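Local structure of autophagy-related protein 9 (Schizosaccharomyces pombe, 7D0I) at residues I370-T375 with L608-G613. The protein scrambles phospholipids between the two membrane leaflets as a homotrimer with a central pore, supplying membrane to the growing autophagosome. The protein carries 1 engineered substitution. Sequence-based numbering, arbitrary orientation.
Sequences ILTHTT and LWEILG. With LMN (Lauryl Maltose Neopentyl Glycol), chain H.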
loop_
_atom_site.group_PDB
_atom_site.type_symbol
_atom_site.label_atom_id
_atom_site.label_comp_id
_atom_site.label_asym_id
_atom_site.label_seq_id
_atom_site.Cartn_x
_atom_site.Cartn_y
_atom_site.Cartn_z
ATOM N N ILE A 370 -37.328 -20.595 -19.101
ATOM C CA ILE A 370 -36.559 -20.822 -20.314
ATOM C C ILE A 370 -36.474 -19.516 -21.085
ATOM O O ILE A 370 -37.475 -18.813 -21.239
ATOM C CB ILE A 370 -37.175 -21.934 -21.184
ATOM C CG1 ILE A 370 -38.702 -21.821 -21.205
ATOM C CG2 ILE A 370 -36.714 -23.298 -20.701
ATOM C CD1 ILE A 370 -39.245 -21.104 -22.416
ATOM N N LEU A 371 -35.276 -19.192 -21.558
ATOM C CA LEU A 371 -35.038 -18.012 -22.377
ATOM C C LEU A 371 -34.240 -18.473 -23.590
ATOM O O LEU A 371 -33.012 -18.420 -23.592
ATOM C CB LEU A 371 -34.310 -16.943 -21.588
ATOM C CG LEU A 371 -34.167 -15.555 -22.193
ATOM C CD1 LEU A 371 -35.508 -15.002 -22.594
ATOM C CD2 LEU A 371 -33.538 -14.664 -21.176
ATOM N N THR A 372 -34.944 -18.930 -24.619
ATOM C CA THR A 372 -34.310 -19.336 -25.858
ATOM C C THR A 372 -33.877 -18.099 -26.637
ATOM O O THR A 372 -33.996 -16.969 -26.169
ATOM C CB THR A 372 -35.273 -20.191 -26.674
ATOM O OG1 THR A 372 -36.125 -20.913 -25.781
ATOM C CG2 THR A 372 -34.523 -21.180 -27.522
ATOM N N HIS A 373 -33.354 -18.306 -27.842
ATOM C CA HIS A 373 -33.097 -17.165 -28.706
ATOM C C HIS A 373 -34.365 -16.704 -29.401
ATOM O O HIS A 373 -34.525 -15.507 -29.659
ATOM C CB HIS A 373 -32.002 -17.492 -29.723
ATOM C CG HIS A 373 -32.247 -18.742 -30.509
ATOM N ND1 HIS A 373 -31.738 -19.967 -30.135
ATOM C CD2 HIS A 373 -32.963 -18.961 -31.635
ATOM C CE1 HIS A 373 -32.121 -20.885 -31.005
ATOM N NE2 HIS A 373 -32.864 -20.300 -31.927
ATOM N N THR A 374 -35.289 -17.620 -29.682
ATOM C CA THR A 374 -36.570 -17.205 -30.240
ATOM C C THR A 374 -37.411 -16.466 -29.213
ATOM O O THR A 374 -38.177 -15.571 -29.579
ATOM C CB THR A 374 -37.343 -18.403 -30.769
ATOM O OG1 THR A 374 -37.606 -19.305 -29.690
ATOM C CG2 THR A 374 -36.547 -19.109 -31.834
ATOM N N THR A 375 -37.289 -16.819 -27.934
ATOM C CA THR A 375 -37.995 -16.075 -26.898
ATOM C C THR A 375 -37.576 -14.617 -26.907
ATOM O O THR A 375 -38.417 -13.716 -26.864
ATOM C CB THR A 375 -37.732 -16.683 -25.524
ATOM O OG1 THR A 375 -37.668 -18.107 -25.630
ATOM C CG2 THR A 375 -38.840 -16.314 -24.574
ATOM N N LEU A 608 -30.918 -29.584 -26.169
ATOM C CA LEU A 608 -32.271 -30.107 -26.015
ATOM C C LEU A 608 -33.238 -29.006 -25.605
ATOM O O LEU A 608 -34.363 -28.937 -26.110
ATOM C CB LEU A 608 -32.294 -31.239 -24.993
ATOM C CG LEU A 608 -31.537 -32.511 -25.367
ATOM C CD1 LEU A 608 -31.661 -33.536 -24.259
ATOM C CD2 LEU A 608 -32.056 -33.067 -26.676
ATOM N N TRP A 609 -32.812 -28.121 -24.707
ATOM C CA TRP A 609 -33.707 -27.061 -24.271
ATOM C C TRP A 609 -33.831 -25.939 -25.290
ATOM O O TRP A 609 -34.896 -25.339 -25.400
ATOM C CB TRP A 609 -33.251 -26.505 -22.930
ATOM C CG TRP A 609 -33.684 -27.353 -21.800
ATOM C CD1 TRP A 609 -32.895 -28.112 -20.997
ATOM C CD2 TRP A 609 -35.025 -27.551 -21.350
ATOM N NE1 TRP A 609 -33.659 -28.762 -20.063
ATOM C CE2 TRP A 609 -34.970 -28.432 -20.260
ATOM C CE3 TRP A 609 -36.265 -27.060 -21.761
ATOM C CZ2 TRP A 609 -36.109 -28.836 -19.578
ATOM C CZ3 TRP A 609 -37.389 -27.463 -21.085
ATOM C CH2 TRP A 609 -37.306 -28.342 -20.005
ATOM N N GLU A 610 -32.778 -25.641 -26.049
ATOM C CA GLU A 610 -32.890 -24.657 -27.114
ATOM C C GLU A 610 -33.758 -25.159 -28.252
ATOM O O GLU A 610 -34.193 -24.358 -29.082
ATOM C CB GLU A 610 -31.508 -24.292 -27.652
ATOM C CG GLU A 610 -31.408 -22.909 -28.268
ATOM C CD GLU A 610 -31.116 -21.826 -27.241
ATOM O OE1 GLU A 610 -30.701 -20.718 -27.635
ATOM O OE2 GLU A 610 -31.294 -22.086 -26.033
ATOM N N ILE A 611 -33.988 -26.466 -28.326
ATOM C CA ILE A 611 -34.933 -27.006 -29.300
ATOM C C ILE A 611 -36.339 -27.086 -28.728
ATOM O O ILE A 611 -37.316 -26.806 -29.425
ATOM C CB ILE A 611 -34.447 -28.380 -29.798
ATOM C CG1 ILE A 611 -33.142 -28.226 -30.568
ATOM C CG2 ILE A 611 -35.492 -29.024 -30.672
ATOM C CD1 ILE A 611 -32.526 -29.537 -30.969
ATOM N N LEU A 612 -36.478 -27.457 -27.456
ATOM C CA LEU A 612 -37.805 -27.535 -26.860
ATOM C C LEU A 612 -38.390 -26.153 -26.596
ATOM O O LEU A 612 -39.616 -25.985 -26.596
ATOM C CB LEU A 612 -37.750 -28.349 -25.571
ATOM C CG LEU A 612 -39.092 -28.740 -24.960
ATOM C CD1 LEU A 612 -39.877 -29.585 -25.935
ATOM C CD2 LEU A 612 -38.882 -29.487 -23.660
ATOM N N GLY A 613 -37.540 -25.147 -26.389
ATOM C CA GLY A 613 -38.042 -23.809 -26.154
ATOM C C GLY A 613 -38.595 -23.162 -27.400
ATOM O O GLY A 613 -39.550 -22.390 -27.327
HETATM C C1 LMN H . -29.205 -17.078 -34.141
HETATM O O1 LMN H . -29.063 -16.229 -35.127
HETATM C C2 LMN H . -27.883 -17.215 -33.348
HETATM O O2 LMN H . -27.678 -16.007 -32.618
HETATM C C3 LMN H . -27.852 -18.361 -32.378
HETATM O O3 LMN H . -26.439 -18.577 -32.035
HETATM C C4 LMN H . -28.416 -19.633 -32.867
HETATM O O4 LMN H . -28.705 -20.525 -31.700
HETATM C C5 LMN H . -29.689 -19.451 -33.611
HETATM O O5 LMN H . -29.541 -18.475 -34.706
HETATM C C6 LMN H . -30.151 -20.777 -34.215
HETATM O O6 LMN H . -31.294 -20.543 -35.008
HETATM C CAA LMN H . -34.730 -22.610 -43.400
HETATM C CAB LMN H . -36.460 -10.106 -44.131
HETATM O OAI LMN H . -25.045 -24.457 -32.627
HETATM O OAJ LMN H . -21.612 -9.552 -34.710
HETATM O OAL LMN H . -25.248 -17.660 -35.607
HETATM O OAN LMN H . -23.898 -11.754 -35.722
HETATM O OAP LMN H . -25.395 -12.883 -37.695
HETATM O OAQ LMN H . -25.259 -24.303 -29.745
HETATM O OAR LMN H . -18.277 -12.017 -34.726
HETATM O OAS LMN H . -25.222 -21.717 -28.680
HETATM O OAT LMN H . -18.504 -14.727 -34.092
HETATM O OAU LMN H . -28.048 -20.564 -29.209
HETATM O OAV LMN H . -21.243 -15.651 -35.216
HETATM C CAW LMN H . -33.651 -22.338 -42.328
HETATM C CAX LMN H . -35.610 -10.617 -42.947
HETATM C CAY LMN H . -34.337 -22.170 -40.947
HETATM C CAZ LMN H . -34.681 -11.754 -43.441
HETATM C CBA LMN H . -33.377 -21.497 -39.926
HETATM C CBB LMN H . -33.839 -12.289 -42.249
HETATM C CBC LMN H . -32.165 -20.836 -40.649
HETATM C CBD LMN H . -32.866 -11.176 -41.761
HETATM C CBE LMN H . -30.953 -20.769 -39.674
HETATM C CBF LMN H . -31.550 -11.843 -41.260
HETATM C CBG LMN H . -31.427 -20.219 -38.295
HETATM C CBH LMN H . -31.566 -11.957 -39.706
HETATM C CBI LMN H . -31.437 -18.656 -38.358
HETATM C CBJ LMN H . -31.535 -13.470 -39.314
HETATM C CBK LMN H . -29.971 -18.139 -38.574
HETATM C CBL LMN H . -30.832 -13.629 -37.918
HETATM C CBM LMN H . -26.351 -23.948 -32.758
HETATM C CBN LMN H . -21.041 -10.618 -33.985
HETATM C CBP LMN H . -24.328 -16.593 -35.550
HETATM C CBQ LMN H . -30.000 -16.586 -38.806
HETATM C CBR LMN H . -30.565 -14.865 -36.974
HETATM C CBS LMN H . -28.996 -16.851 -36.421
HETATM C CBT LMN H . -28.142 -14.959 -37.965
HETATM O OBV LMN H . -27.946 -13.850 -37.071
HETATM O OBX LMN H . -26.149 -15.213 -36.353
HETATM O OBY LMN H . -28.084 -22.784 -31.525
HETATM O OBZ LMN H . -21.881 -12.556 -35.179
HETATM O OCB LMN H . -23.292 -14.223 -34.140
HETATM C CCC LMN H . -26.942 -23.720 -31.394
HETATM C CCD LMN H . -20.676 -11.735 -34.923
HETATM C CCF LMN H . -25.074 -15.311 -35.337
HETATM C CCH LMN H . -24.830 -12.841 -35.382
HETATM C CCJ LMN H . -26.884 -13.965 -36.168
HETATM C CCL LMN H . -25.942 -12.794 -36.371
HETATM C CCM LMN H . -29.431 -15.810 -37.548
HETATM C CCN LMN H . -25.844 -23.195 -30.458
HETATM C CCO LMN H . -19.542 -12.558 -34.303
HETATM C CCQ LMN H . -24.103 -14.122 -35.366
HETATM C CCR LMN H . -27.640 -21.374 -31.459
HETATM C CCS LMN H . -22.035 -13.610 -34.148
HETATM C CCT LMN H . -26.353 -22.212 -29.468
HETATM C CCU LMN H . -19.625 -13.995 -34.688
HETATM C CCV LMN H . -27.020 -21.042 -30.095
HETATM C CCW LMN H . -20.896 -14.634 -34.256
#
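H373 holds CG between its backbone N and carbonyl carbon (chi1 53°), while E610 sends CG anti to its backbone N and then bends at chi2 (86°), so ring and carboxylate cross obliquely, their planes 48° apart. ND1 of H373 donates to OE1 of E610 at 2.8 Å. The acceptor lies close to the imidazole plane, at the ring edge, whereas the N-H reaches it from above the carboxylate plane. CE1 of H373 also rests on CG of E610, at 3.5 Å. A sugar ring of bound lauryl maltose neopentyl glycol covers one imidazole face, its C5 over the ring centre, and the ligand's OAU comes to 3.1 Å from OE1 of E610. This His-carboxylate pair thus forms part of the wall of a detergent pocket, where the start of helix 373-382 meets helix 603-624, which is probably intramembrane; L433 of helix 427-447 touches H373 as well. An alanine in place of H373 would take away both the N-H donor and the imidazole face, and would probably leave the E610 carboxylate less firmly oriented and the sugar less well packed. T372, at the N-cap position of helix 373-382, lays CG2 against CD of E610 at 3.5 Å. Its OG1 faces CA of G613 and is joined by a weak hydrogen bond to OG1 of T375. Farther from the ligand, CG2 of I370 meets CE3 of W609 at 3.9 Å, the side chains crossing at about a right angle, and R368 adds a cation-pi contact to the indole.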